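Local coordinates for Serine/threonine-protein kinase Tel1 (Chaetomium thermophilum, PDB 6SKY) that phosphorylates proteins on serine and threonine using ATP and probably activates checkpoint signalling as a sensor of DNA damage, at residues A[2203-2208]-A[2239-2244]; A[2576-2581]-A[2596-2601]; A[1540-1545]-A[1555-1560]. All coordinates share one frame; numbering follows the deposited sequence.

Contact 1. Residues A[2203-2208]-A[2239-2244]; sequences DAAIKM and QSVPLS
S2240 OG is the best-held polar side-chain atom here: one hydrogen bond grips it, to the carbonyl O of S2201, just ahead of the helix that starts at D2203. That bond fastens the loop 2239-2244 beside the helix start, while the cross-contact itself is made by side chains lying along one flank of the helix. Q2239 sends its CG anti to the backbone N (chi1 -151°) and bends at chi2, which brings its amide end over the first helical turn. There it crosses the D2203 side chain at about a right angle, the amide and carboxylate planes 31° apart, and Q2239 CD comes 3.9 Å from A2204 CB. The start of helix 2203-2217, in the alpha-helical FAT region, packs here against the loop that leads into helix 2245-2259, with S2244 as N-cap. A2205 CB touches V2241 CG1 at 3.8 Å; that branch stands anti to the backbone N, and V2241 also meets L2159 and L2166 of helix 2154-2174, so it wedges between two helices. Further along, L2243 and M2208 meet tip to tip. The bend of M2208 at chi3 (-45°) turns its CE onto the isopropyl fork, 3.5 Å from L2243 CD2 and 3.6 Å from L2243 CD1. SD adds a touch to the CD1 branch. The CD2 branch has a second neighbour in A2204 CB, 3.7 Å away, and so bridges the two helical residues one turn apart. L2236, earlier in the same loop, touches both A2204 and L2243.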
ATOM      1  N   ASP A2203      -5.628  19.098  26.859  1.00 38.54           N
ATOM      2  CA  ASP A2203      -5.102  19.338  25.522  1.00 38.54           C
ATOM      3  C   ASP A2203      -3.965  18.394  25.167  1.00 38.54           C
ATOM      4  O   ASP A2203      -3.810  18.047  23.996  1.00 38.54           O
ATOM      5  CB  ASP A2203      -4.638  20.782  25.391  1.00 38.54           C
ATOM      6  CG  ASP A2203      -3.876  21.248  26.594  1.00 38.54           C
ATOM      7  OD1 ASP A2203      -4.268  20.872  27.715  1.00 38.54           O
ATOM      8  OD2 ASP A2203      -2.881  21.984  26.427  1.00 38.54           O
ATOM      9  N   ALA A2204      -3.178  17.957  26.148  1.00 32.99           N
ATOM     10  CA  ALA A2204      -2.034  17.106  25.846  1.00 32.99           C
ATOM     11  C   ALA A2204      -2.469  15.715  25.412  1.00 32.99           C
ATOM     12  O   ALA A2204      -1.941  15.176  24.438  1.00 32.99           O
ATOM     13  CB  ALA A2204      -1.112  17.024  27.051  1.00 32.99           C
ATOM     14  N   ALA A2205      -3.441  15.123  26.102  1.00 29.72           N
ATOM     15  CA  ALA A2205      -3.907  13.793  25.723  1.00 29.72           C
ATOM     16  C   ALA A2205      -4.652  13.820  24.397  1.00 29.72           C
ATOM     17  O   ALA A2205      -4.533  12.892  23.589  1.00 29.72           O
ATOM     18  CB  ALA A2205      -4.791  13.226  26.822  1.00 29.72           C
ATOM     19  N   ILE A2206      -5.393  14.889  24.136  1.00 28.81           N
ATOM     20  CA  ILE A2206      -6.140  14.985  22.891  1.00 28.81           C
ATOM     21  C   ILE A2206      -5.204  15.245  21.719  1.00 28.81           C
ATOM     22  O   ILE A2206      -5.381  14.688  20.626  1.00 28.81           O
ATOM     23  CB  ILE A2206      -7.222  16.064  23.028  1.00 28.81           C
ATOM     24  CG1 ILE A2206      -8.317  15.567  23.965  1.00 28.81           C
ATOM     25  CG2 ILE A2206      -7.789  16.410  21.693  1.00 28.81           C
ATOM     26  CD1 ILE A2206      -9.362  16.571  24.262  1.00 28.81           C
ATOM     27  N   LYS A2207      -4.168  16.053  21.930  1.00 29.74           N
ATOM     28  CA  LYS A2207      -3.195  16.263  20.870  1.00 29.74           C
ATOM     29  C   LYS A2207      -2.339  15.028  20.645  1.00 29.74           C
ATOM     30  O   LYS A2207      -1.939  14.757  19.509  1.00 29.74           O
ATOM     31  CB  LYS A2207      -2.337  17.480  21.183  1.00 29.74           C
ATOM     32  CG  LYS A2207      -3.083  18.781  20.987  1.00 29.74           C
ATOM     33  CD  LYS A2207      -2.194  19.985  21.201  1.00 29.74           C
ATOM     34  CE  LYS A2207      -1.687  20.050  22.625  1.00 29.74           C
ATOM     35  NZ  LYS A2207      -0.825  21.231  22.869  1.00 29.74           N
ATOM     36  N   MET A2208      -2.084  14.241  21.686  1.00 28.83           N
ATOM     37  CA  MET A2208      -1.388  12.982  21.470  1.00 28.83           C
ATOM     38  C   MET A2208      -2.248  11.989  20.709  1.00 28.83           C
ATOM     39  O   MET A2208      -1.730  11.213  19.903  1.00 28.83           O
ATOM     40  CB  MET A2208      -0.949  12.390  22.795  1.00 28.83           C
ATOM     41  CG  MET A2208      -0.331  11.027  22.656  1.00 28.83           C
ATOM     42  SD  MET A2208       0.688  10.625  24.062  1.00 28.83           S
ATOM     43  CE  MET A2208       1.545  12.175  24.222  1.00 28.83           C
ATOM     44  N   GLN A2239      -2.606  18.648  34.573  1.00 50.29           N
ATOM     45  CA  GLN A2239      -3.294  18.061  33.429  1.00 50.29           C
ATOM     46  C   GLN A2239      -4.167  16.922  33.920  1.00 50.29           C
ATOM     47  O   GLN A2239      -3.642  15.909  34.385  1.00 50.29           O
ATOM     48  CB  GLN A2239      -2.282  17.551  32.406  1.00 50.29           C
ATOM     49  CG  GLN A2239      -2.744  17.565  30.972  1.00 50.29           C
ATOM     50  CD  GLN A2239      -2.375  18.844  30.266  1.00 50.29           C
ATOM     51  OE1 GLN A2239      -1.672  19.680  30.813  1.00 50.29           O
ATOM     52  NE2 GLN A2239      -2.847  19.004  29.046  1.00 50.29           N
ATOM     53  N   SER A2240      -5.482  17.083  33.835  1.00 45.21           N
ATOM     54  CA  SER A2240      -6.360  15.935  33.982  1.00 45.21           C
ATOM     55  C   SER A2240      -6.219  15.044  32.755  1.00 45.21           C
ATOM     56  O   SER A2240      -5.797  15.492  31.688  1.00 45.21           O
ATOM     57  CB  SER A2240      -7.802  16.384  34.171  1.00 45.21           C
ATOM     58  OG  SER A2240      -8.030  17.604  33.500  1.00 45.21           O
ATOM     59  N   VAL A2241      -6.587  13.777  32.907  1.00 42.69           N
ATOM     60  CA  VAL A2241      -6.165  12.749  31.957  1.00 42.69           C
ATOM     61  C   VAL A2241      -4.648  12.834  31.856  1.00 42.69           C
ATOM     62  O   VAL A2241      -4.125  13.375  30.873  1.00 42.69           O
ATOM     63  CB  VAL A2241      -6.824  12.909  30.580  1.00 42.69           C
ATOM     64  CG1 VAL A2241      -6.577  11.679  29.753  1.00 42.69           C
ATOM     65  CG2 VAL A2241      -8.299  13.151  30.722  1.00 42.69           C
ATOM     66  N   PRO A2242      -3.912  12.345  32.851  1.00 45.52           N
ATOM     67  CA  PRO A2242      -2.485  12.660  32.957  1.00 45.52           C
ATOM     68  C   PRO A2242      -1.689  12.134  31.775  1.00 45.52           C
ATOM     69  O   PRO A2242      -2.139  11.304  30.985  1.00 45.52           O
ATOM     70  CB  PRO A2242      -2.061  11.965  34.255  1.00 45.52           C
ATOM     71  CG  PRO A2242      -3.322  11.552  34.923  1.00 45.52           C
ATOM     72  CD  PRO A2242      -4.317  11.341  33.842  1.00 45.52           C
ATOM     73  N   LEU A2243      -0.466  12.638  31.672  1.00 41.44           N
ATOM     74  CA  LEU A2243       0.455  12.236  30.617  1.00 41.44           C
ATOM     75  C   LEU A2243       1.860  12.444  31.151  1.00 41.44           C
ATOM     76  O   LEU A2243       2.239  13.576  31.454  1.00 41.44           O
ATOM     77  CB  LEU A2243       0.222  13.045  29.350  1.00 41.44           C
ATOM     78  CG  LEU A2243       1.328  13.003  28.304  1.00 41.44           C
ATOM     79  CD1 LEU A2243       1.465  11.610  27.738  1.00 41.44           C
ATOM     80  CD2 LEU A2243       1.038  13.994  27.210  1.00 41.44           C
ATOM     81  N   SER A2244       2.619  11.364  31.288  1.00 35.73           N
ATOM     82  CA  SER A2244       3.967  11.467  31.816  1.00 35.73           C
ATOM     83  C   SER A2244       4.916  11.990  30.752  1.00 35.73           C
ATOM     84  O   SER A2244       4.733  11.755  29.560  1.00 35.73           O
ATOM     85  CB  SER A2244       4.449  10.116  32.328  1.00 35.73           C
ATOM     86  OG  SER A2244       4.186   9.096  31.393  1.00 35.73           O
TER

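Contact 2. Residues A[2576-2581]-A[2596-2601]; sequences IHKFAP and TAIGTD
Strands 2576-2579 and 2596-2599 run antiparallel at 139°, their axes approaching to 4.5 Å, and a classic beta bulge puts H2577 and K2578 together opposite I2598. The carbonyl O of I2598 is gripped twice: by H2577 N at 2.9 Å, in the carbonyl plane and on a lone pair, and by K2578 N at 3.0 Å in a straighter bond. Going back the other way, I2598 N donates to K2578 O at 2.9 Å, which makes this a hydrogen-bonded pair. A2580 N then reaches T2596 O at 3.2 Å, the donor standing above the carbonyl plane. H2577, with a near-helical psi of -57°, is the additional residue of the bulge, and its CB lies against the backbone carbonyls of I2598 and G2599. The two strands form a beta hairpin in the antiparallel sheet of the kinase domain's N-terminal lobe; A2597 is bonded through its backbone to Y2605 on strand 2604-2611, the strand that carries L2608 and K2610 of the nucleotide pocket. On the face with F2579 and A2597, A2597 CB sits over one face of the phenyl ring, 4.2 Å from its centroid and nearer the rim, in a CH-pi contact. F2546 of helix 2541-2552 meets the same ring edge-to-face, and L2547 and M2550 of that helix also pack on it. I2576 CD1 approaches A2597 CB too. On the opposite surface of the sheet, K2578 and I2598 point the same way side by side, the lysine extended from CG onward and its CG 4.1 Å from I2598 CB. I2598 CD1 folds against A2580, 4.0 Å from A2580 CB.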
ATOM      1  N   ILE A2576       0.589 -37.997  41.166  1.00 50.24           N
ATOM      2  CA  ILE A2576       0.192 -39.324  40.721  1.00 50.24           C
ATOM      3  C   ILE A2576      -0.423 -40.061  41.899  1.00 50.24           C
ATOM      4  O   ILE A2576       0.226 -40.262  42.930  1.00 50.24           O
ATOM      5  CB  ILE A2576       1.380 -40.100  40.147  1.00 50.24           C
ATOM      6  CG1 ILE A2576       1.811 -39.510  38.815  1.00 50.24           C
ATOM      7  CG2 ILE A2576       1.011 -41.547  39.956  1.00 50.24           C
ATOM      8  CD1 ILE A2576       2.921 -40.274  38.163  1.00 50.24           C
ATOM      9  N   HIS A2577      -1.685 -40.455  41.757  1.00 57.36           N
ATOM     10  CA  HIS A2577      -2.348 -41.214  42.809  1.00 57.36           C
ATOM     11  C   HIS A2577      -2.001 -42.690  42.705  1.00 57.36           C
ATOM     12  O   HIS A2577      -1.469 -43.282  43.647  1.00 57.36           O
ATOM     13  CB  HIS A2577      -3.859 -41.002  42.730  1.00 57.36           C
ATOM     14  CG  HIS A2577      -4.631 -41.759  43.760  1.00 57.36           C
ATOM     15  ND1 HIS A2577      -5.139 -43.018  43.532  1.00 57.36           N
ATOM     16  CD2 HIS A2577      -4.989 -41.430  45.023  1.00 57.36           C
ATOM     17  CE1 HIS A2577      -5.773 -43.436  44.612  1.00 57.36           C
ATOM     18  NE2 HIS A2577      -5.696 -42.491  45.532  1.00 57.36           N
ATOM     19  N   LYS A2578      -2.279 -43.296  41.558  1.00 55.58           N
ATOM     20  CA  LYS A2578      -1.952 -44.699  41.357  1.00 55.58           C
ATOM     21  C   LYS A2578      -1.721 -44.937  39.876  1.00 55.58           C
ATOM     22  O   LYS A2578      -1.814 -44.021  39.062  1.00 55.58           O
ATOM     23  CB  LYS A2578      -3.059 -45.606  41.894  1.00 55.58           C
ATOM     24  CG  LYS A2578      -4.367 -45.467  41.159  1.00 55.58           C
ATOM     25  CD  LYS A2578      -5.412 -46.411  41.704  1.00 55.58           C
ATOM     26  CE  LYS A2578      -6.724 -46.250  40.959  1.00 55.58           C
ATOM     27  NZ  LYS A2578      -7.815 -47.076  41.540  1.00 55.58           N
ATOM     28  N   PHE A2579      -1.415 -46.176  39.526  1.00 51.32           N
ATOM     29  CA  PHE A2579      -1.259 -46.576  38.139  1.00 51.32           C
ATOM     30  C   PHE A2579      -2.330 -47.589  37.784  1.00 51.32           C
ATOM     31  O   PHE A2579      -2.666 -48.454  38.595  1.00 51.32           O
ATOM     32  CB  PHE A2579       0.118 -47.176  37.886  1.00 51.32           C
ATOM     33  CG  PHE A2579       1.154 -46.168  37.532  1.00 51.32           C
ATOM     34  CD1 PHE A2579       1.582 -46.030  36.232  1.00 51.32           C
ATOM     35  CD2 PHE A2579       1.686 -45.341  38.493  1.00 51.32           C
ATOM     36  CE1 PHE A2579       2.527 -45.097  35.909  1.00 51.32           C
ATOM     37  CE2 PHE A2579       2.623 -44.407  38.168  1.00 51.32           C
ATOM     38  CZ  PHE A2579       3.048 -44.285  36.881  1.00 51.32           C
ATOM     39  N   ALA A2580      -2.873 -47.473  36.579  1.00 53.07           N
ATOM     40  CA  ALA A2580      -3.728 -48.524  36.067  1.00 53.07           C
ATOM     41  C   ALA A2580      -2.956 -49.840  36.059  1.00 53.07           C
ATOM     42  O   ALA A2580      -1.746 -49.856  35.828  1.00 53.07           O
ATOM     43  CB  ALA A2580      -4.216 -48.188  34.663  1.00 53.07           C
ATOM     44  N   PRO A2581      -3.630 -50.960  36.328  1.00 59.18           N
ATOM     45  CA  PRO A2581      -2.897 -52.217  36.524  1.00 59.18           C
ATOM     46  C   PRO A2581      -2.173 -52.714  35.291  1.00 59.18           C
ATOM     47  O   PRO A2581      -1.171 -53.423  35.429  1.00 59.18           O
ATOM     48  CB  PRO A2581      -3.998 -53.191  36.958  1.00 59.18           C
ATOM     49  CG  PRO A2581      -5.069 -52.319  37.510  1.00 59.18           C
ATOM     50  CD  PRO A2581      -5.053 -51.095  36.671  1.00 59.18           C
ATOM     51  N   THR A2596      -0.534 -45.874  32.061  1.00 45.31           N
ATOM     52  CA  THR A2596      -1.586 -44.940  32.426  1.00 45.31           C
ATOM     53  C   THR A2596      -1.454 -44.629  33.904  1.00 45.31           C
ATOM     54  O   THR A2596      -1.232 -45.528  34.713  1.00 45.31           O
ATOM     55  CB  THR A2596      -2.977 -45.504  32.138  1.00 45.31           C
ATOM     56  OG1 THR A2596      -3.009 -46.052  30.818  1.00 45.31           O
ATOM     57  CG2 THR A2596      -4.020 -44.416  32.236  1.00 45.31           C
ATOM     58  N   ALA A2597      -1.572 -43.358  34.256  1.00 46.45           N
ATOM     59  CA  ALA A2597      -1.478 -42.926  35.636  1.00 46.45           C
ATOM     60  C   ALA A2597      -2.762 -42.211  36.007  1.00 46.45           C
ATOM     61  O   ALA A2597      -3.200 -41.311  35.292  1.00 46.45           O
ATOM     62  CB  ALA A2597      -0.278 -42.008  35.847  1.00 46.45           C
ATOM     63  N   ILE A2598      -3.372 -42.621  37.105  1.00 52.88           N
ATOM     64  CA  ILE A2598      -4.556 -41.953  37.620  1.00 52.88           C
ATOM     65  C   ILE A2598      -4.089 -40.952  38.661  1.00 52.88           C
ATOM     66  O   ILE A2598      -3.433 -41.323  39.640  1.00 52.88           O
ATOM     67  CB  ILE A2598      -5.560 -42.951  38.212  1.00 52.88           C
ATOM     68  CG1 ILE A2598      -6.223 -43.768  37.107  1.00 52.88           C
ATOM     69  CG2 ILE A2598      -6.621 -42.217  38.992  1.00 52.88           C
ATOM     70  CD1 ILE A2598      -5.476 -45.008  36.721  1.00 52.88           C
ATOM     71  N   GLY A2599      -4.409 -39.687  38.439  1.00 55.02           N
ATOM     72  CA  GLY A2599      -3.942 -38.628  39.296  1.00 55.02           C
ATOM     73  C   GLY A2599      -4.815 -38.439  40.508  1.00 55.02           C
ATOM     74  O   GLY A2599      -5.777 -39.164  40.751  1.00 55.02           O
ATOM     75  N   THR A2600      -4.458 -37.430  41.296  1.00 56.98           N
ATOM     76  CA  THR A2600      -5.227 -37.125  42.491  1.00 56.98           C
ATOM     77  C   THR A2600      -6.583 -36.532  42.136  1.00 56.98           C
ATOM     78  O   THR A2600      -7.600 -36.891  42.738  1.00 56.98           O
ATOM     79  CB  THR A2600      -4.429 -36.187  43.391  1.00 56.98           C
ATOM     80  OG1 THR A2600      -3.611 -36.961  44.274  1.00 56.98           O
ATOM     81  CG2 THR A2600      -5.347 -35.305  44.204  1.00 56.98           C
ATOM     82  N   ASP A2601      -6.627 -35.642  41.145  1.00 57.89           N
ATOM     83  CA  ASP A2601      -7.900 -35.086  40.704  1.00 57.89           C
ATOM     84  C   ASP A2601      -8.736 -36.076  39.903  1.00 57.89           C
ATOM     85  O   ASP A2601      -9.835 -35.719  39.470  1.00 57.89           O
ATOM     86  CB  ASP A2601      -7.668 -33.814  39.885  1.00 57.89           C
ATOM     87  CG  ASP A2601      -6.767 -34.040  38.688  1.00 57.89           C
ATOM     88  OD1 ASP A2601      -6.360 -35.192  38.440  1.00 57.89           O
ATOM     89  OD2 ASP A2601      -6.461 -33.053  37.989  1.00 57.89           O
TER

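Contact 3. Residues A[1540-1545]-A[1555-1560]; sequences TENAAH and GTHESN
Ring contacts come first. H1557, at the start of its helix, turns one imidazole face to H1545, whose CB lies over it 3.9 Å from the H1557 ring centroid and offset toward the rim on the CD2 side. The two rings themselves are oblique to each other, centroids 5.5 Å apart and planes at 31°. Both histidines carry CG anti to the carbonyl carbon, yet the H1557 ring lies against 1540-1545, while the H1545 ring leads away from 1555-1560. Among polar groups, N1542 OD1 stands at the edge of the H1557 ring, in its plane and 3.6 Å from H1557 ND1, the two side chains crossing at about a right angle, with amide and ring planes 52° apart. The same OD1 rests 3.5 Å from N1560 CB, one turn further along. The other end of that amide, N1542 ND2, is bonded to S1538 O within its own helix, which fixes the rotation of the group. Helix 1530-1543 and the start of helix 1557-1569, successive helices of the alpha solenoid, meet beside the loop that joins them. Hydrogen bonds also run within each segment. H1545 ND1 donates to E1541 O at 3.2 Å, nearly in the ring plane, folding the imidazole back along its own helix. T1556 is the N-cap of the next one, its OG1 accepting a weak bond from S1559 N at 3.4 Å and also hydrogen-bonded to N1551 OD1 in the preceding loop. As for charges, E1558 forms a salt bridge with R1547 of the loop.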
ATOM      1  N   THR A1540     -37.325 -24.168  49.498  1.00 67.33           N
ATOM      2  CA  THR A1540     -38.499 -24.343  50.346  1.00 67.33           C
ATOM      3  C   THR A1540     -38.710 -23.144  51.262  1.00 67.33           C
ATOM      4  O   THR A1540     -39.828 -22.621  51.375  1.00 67.33           O
ATOM      5  CB  THR A1540     -38.357 -25.622  51.161  1.00 67.33           C
ATOM      6  OG1 THR A1540     -37.084 -25.624  51.816  1.00 67.33           O
ATOM      7  CG2 THR A1540     -38.446 -26.828  50.254  1.00 67.33           C
ATOM      8  N   GLU A1541     -37.643 -22.681  51.918  1.00 70.33           N
ATOM      9  CA  GLU A1541     -37.787 -21.586  52.868  1.00 70.33           C
ATOM     10  C   GLU A1541     -38.209 -20.298  52.176  1.00 70.33           C
ATOM     11  O   GLU A1541     -39.110 -19.598  52.651  1.00 70.33           O
ATOM     12  CB  GLU A1541     -36.484 -21.385  53.635  1.00 70.33           C
ATOM     13  CG  GLU A1541     -36.381 -20.039  54.320  1.00 70.33           C
ATOM     14  CD  GLU A1541     -37.572 -19.726  55.210  1.00 70.33           C
ATOM     15  OE1 GLU A1541     -38.132 -20.658  55.825  1.00 70.33           O
ATOM     16  OE2 GLU A1541     -37.952 -18.540  55.288  1.00 70.33           O
ATOM     17  N   ASN A1542     -37.577 -19.960  51.052  1.00 67.76           N
ATOM     18  CA  ASN A1542     -37.949 -18.730  50.369  1.00 67.76           C
ATOM     19  C   ASN A1542     -39.354 -18.821  49.795  1.00 67.76           C
ATOM     20  O   ASN A1542     -40.094 -17.834  49.810  1.00 67.76           O
ATOM     21  CB  ASN A1542     -36.930 -18.406  49.282  1.00 67.76           C
ATOM     22  CG  ASN A1542     -35.554 -18.127  49.843  1.00 67.76           C
ATOM     23  OD1 ASN A1542     -35.314 -17.079  50.430  1.00 67.76           O
ATOM     24  ND2 ASN A1542     -34.640 -19.066  49.662  1.00 67.76           N
ATOM     25  N   ALA A1543     -39.755 -20.000  49.310  1.00 66.95           N
ATOM     26  CA  ALA A1543     -41.118 -20.158  48.817  1.00 66.95           C
ATOM     27  C   ALA A1543     -42.139 -20.014  49.933  1.00 66.95           C
ATOM     28  O   ALA A1543     -43.259 -19.552  49.690  1.00 66.95           O
ATOM     29  CB  ALA A1543     -41.277 -21.513  48.132  1.00 66.95           C
ATOM     30  N   ALA A1544     -41.779 -20.396  51.156  1.00 69.73           N
ATOM     31  CA  ALA A1544     -42.719 -20.303  52.263  1.00 69.73           C
ATOM     32  C   ALA A1544     -43.106 -18.871  52.616  1.00 69.73           C
ATOM     33  O   ALA A1544     -44.077 -18.683  53.354  1.00 69.73           O
ATOM     34  CB  ALA A1544     -42.138 -20.994  53.495  1.00 69.73           C
ATOM     35  N   HIS A1545     -42.393 -17.861  52.110  1.00 72.25           N
ATOM     36  CA  HIS A1545     -42.609 -16.486  52.545  1.00 72.25           C
ATOM     37  C   HIS A1545     -42.721 -15.486  51.404  1.00 72.25           C
ATOM     38  O   HIS A1545     -42.639 -14.279  51.651  1.00 72.25           O
ATOM     39  CB  HIS A1545     -41.485 -16.045  53.487  1.00 72.25           C
ATOM     40  CG  HIS A1545     -41.435 -16.818  54.764  1.00 72.25           C
ATOM     41  ND1 HIS A1545     -40.550 -17.852  54.974  1.00 72.25           N
ATOM     42  CD2 HIS A1545     -42.171 -16.715  55.895  1.00 72.25           C
ATOM     43  CE1 HIS A1545     -40.739 -18.350  56.183  1.00 72.25           C
ATOM     44  NE2 HIS A1545     -41.717 -17.677  56.762  1.00 72.25           N
ATOM     45  N   GLY A1555     -32.051  -9.208  48.112  1.00 65.33           N
ATOM     46  CA  GLY A1555     -32.298  -9.570  49.493  1.00 65.33           C
ATOM     47  C   GLY A1555     -33.729  -9.926  49.825  1.00 65.33           C
ATOM     48  O   GLY A1555     -33.993 -10.329  50.963  1.00 65.33           O
ATOM     49  N   THR A1556     -34.663  -9.790  48.891  1.00 63.66           N
ATOM     50  CA  THR A1556     -36.039 -10.168  49.160  1.00 63.66           C
ATOM     51  C   THR A1556     -36.194 -11.683  49.048  1.00 63.66           C
ATOM     52  O   THR A1556     -35.252 -12.410  48.728  1.00 63.66           O
ATOM     53  CB  THR A1556     -36.987  -9.443  48.211  1.00 63.66           C
ATOM     54  OG1 THR A1556     -36.666  -9.780  46.859  1.00 63.66           O
ATOM     55  CG2 THR A1556     -36.864  -7.952  48.385  1.00 63.66           C
ATOM     56  N   HIS A1557     -37.401 -12.173  49.326  1.00 66.76           N
ATOM     57  CA  HIS A1557     -37.653 -13.603  49.211  1.00 66.76           C
ATOM     58  C   HIS A1557     -37.919 -14.010  47.770  1.00 66.76           C
ATOM     59  O   HIS A1557     -37.460 -15.067  47.324  1.00 66.76           O
ATOM     60  CB  HIS A1557     -38.828 -14.003  50.097  1.00 66.76           C
ATOM     61  CG  HIS A1557     -38.515 -13.985  51.558  1.00 66.76           C
ATOM     62  ND1 HIS A1557     -37.507 -14.743  52.111  1.00 66.76           N
ATOM     63  CD2 HIS A1557     -39.084 -13.309  52.583  1.00 66.76           C
ATOM     64  CE1 HIS A1557     -37.463 -14.530  53.413  1.00 66.76           C
ATOM     65  NE2 HIS A1557     -38.410 -13.665  53.725  1.00 66.76           N
ATOM     66  N   GLU A1558     -38.654 -13.181  47.029  1.00 64.94           N
ATOM     67  CA  GLU A1558     -38.977 -13.511  45.648  1.00 64.94           C
ATOM     68  C   GLU A1558     -37.727 -13.555  44.784  1.00 64.94           C
ATOM     69  O   GLU A1558     -37.598 -14.426  43.919  1.00 64.94           O
ATOM     70  CB  GLU A1558     -39.975 -12.502  45.089  1.00 64.94           C
ATOM     71  CG  GLU A1558     -41.237 -12.339  45.913  1.00 64.94           C
ATOM     72  CD  GLU A1558     -41.046 -11.448  47.122  1.00 64.94           C
ATOM     73  OE1 GLU A1558     -39.892 -11.247  47.545  1.00 64.94           O
ATOM     74  OE2 GLU A1558     -42.051 -10.945  47.657  1.00 64.94           O
ATOM     75  N   SER A1559     -36.785 -12.645  45.013  1.00 60.99           N
ATOM     76  CA  SER A1559     -35.584 -12.639  44.191  1.00 60.99           C
ATOM     77  C   SER A1559     -34.645 -13.776  44.561  1.00 60.99           C
ATOM     78  O   SER A1559     -34.000 -14.352  43.683  1.00 60.99           O
ATOM     79  CB  SER A1559     -34.871 -11.303  44.309  1.00 60.99           C
ATOM     80  OG  SER A1559     -34.326 -11.144  45.598  1.00 60.99           O
ATOM     81  N   ASN A1560     -34.556 -14.119  45.848  1.00 61.93           N
ATOM     82  CA  ASN A1560     -33.779 -15.291  46.235  1.00 61.93           C
ATOM     83  C   ASN A1560     -34.373 -16.557  45.641  1.00 61.93           C
ATOM     84  O   ASN A1560     -33.641 -17.439  45.179  1.00 61.93           O
ATOM     85  CB  ASN A1560     -33.707 -15.403  47.754  1.00 61.93           C
ATOM     86  CG  ASN A1560     -32.964 -14.255  48.386  1.00 61.93           C
ATOM     87  OD1 ASN A1560     -32.032 -13.708  47.801  1.00 61.93           O
ATOM     88  ND2 ASN A1560     -33.372 -13.878  49.589  1.00 61.93           N
TER

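Overall arrangement
From the N terminus, contact 3 comes first, closing a short, non-regular loop between two consecutive helices of the alpha solenoid. Contact 1 follows far down the chain, in the FAT domain, and closes a longer, mostly helical excursion: helix 2203-2217, helix 2220-2232 and the loop behind them. Contact 2 is last, closing a beta hairpin in the kinase domain's sheet. The three are in series; none nests in or crosses another. They also stand well apart, with centres about 51 Å (3 and 1), 59 Å (1 and 2) and 45 Å (2 and 3) from one another, so each ties together its own region. The side chain of T2596 in contact 2 is about 12 Å from the bound nucleotide analogue.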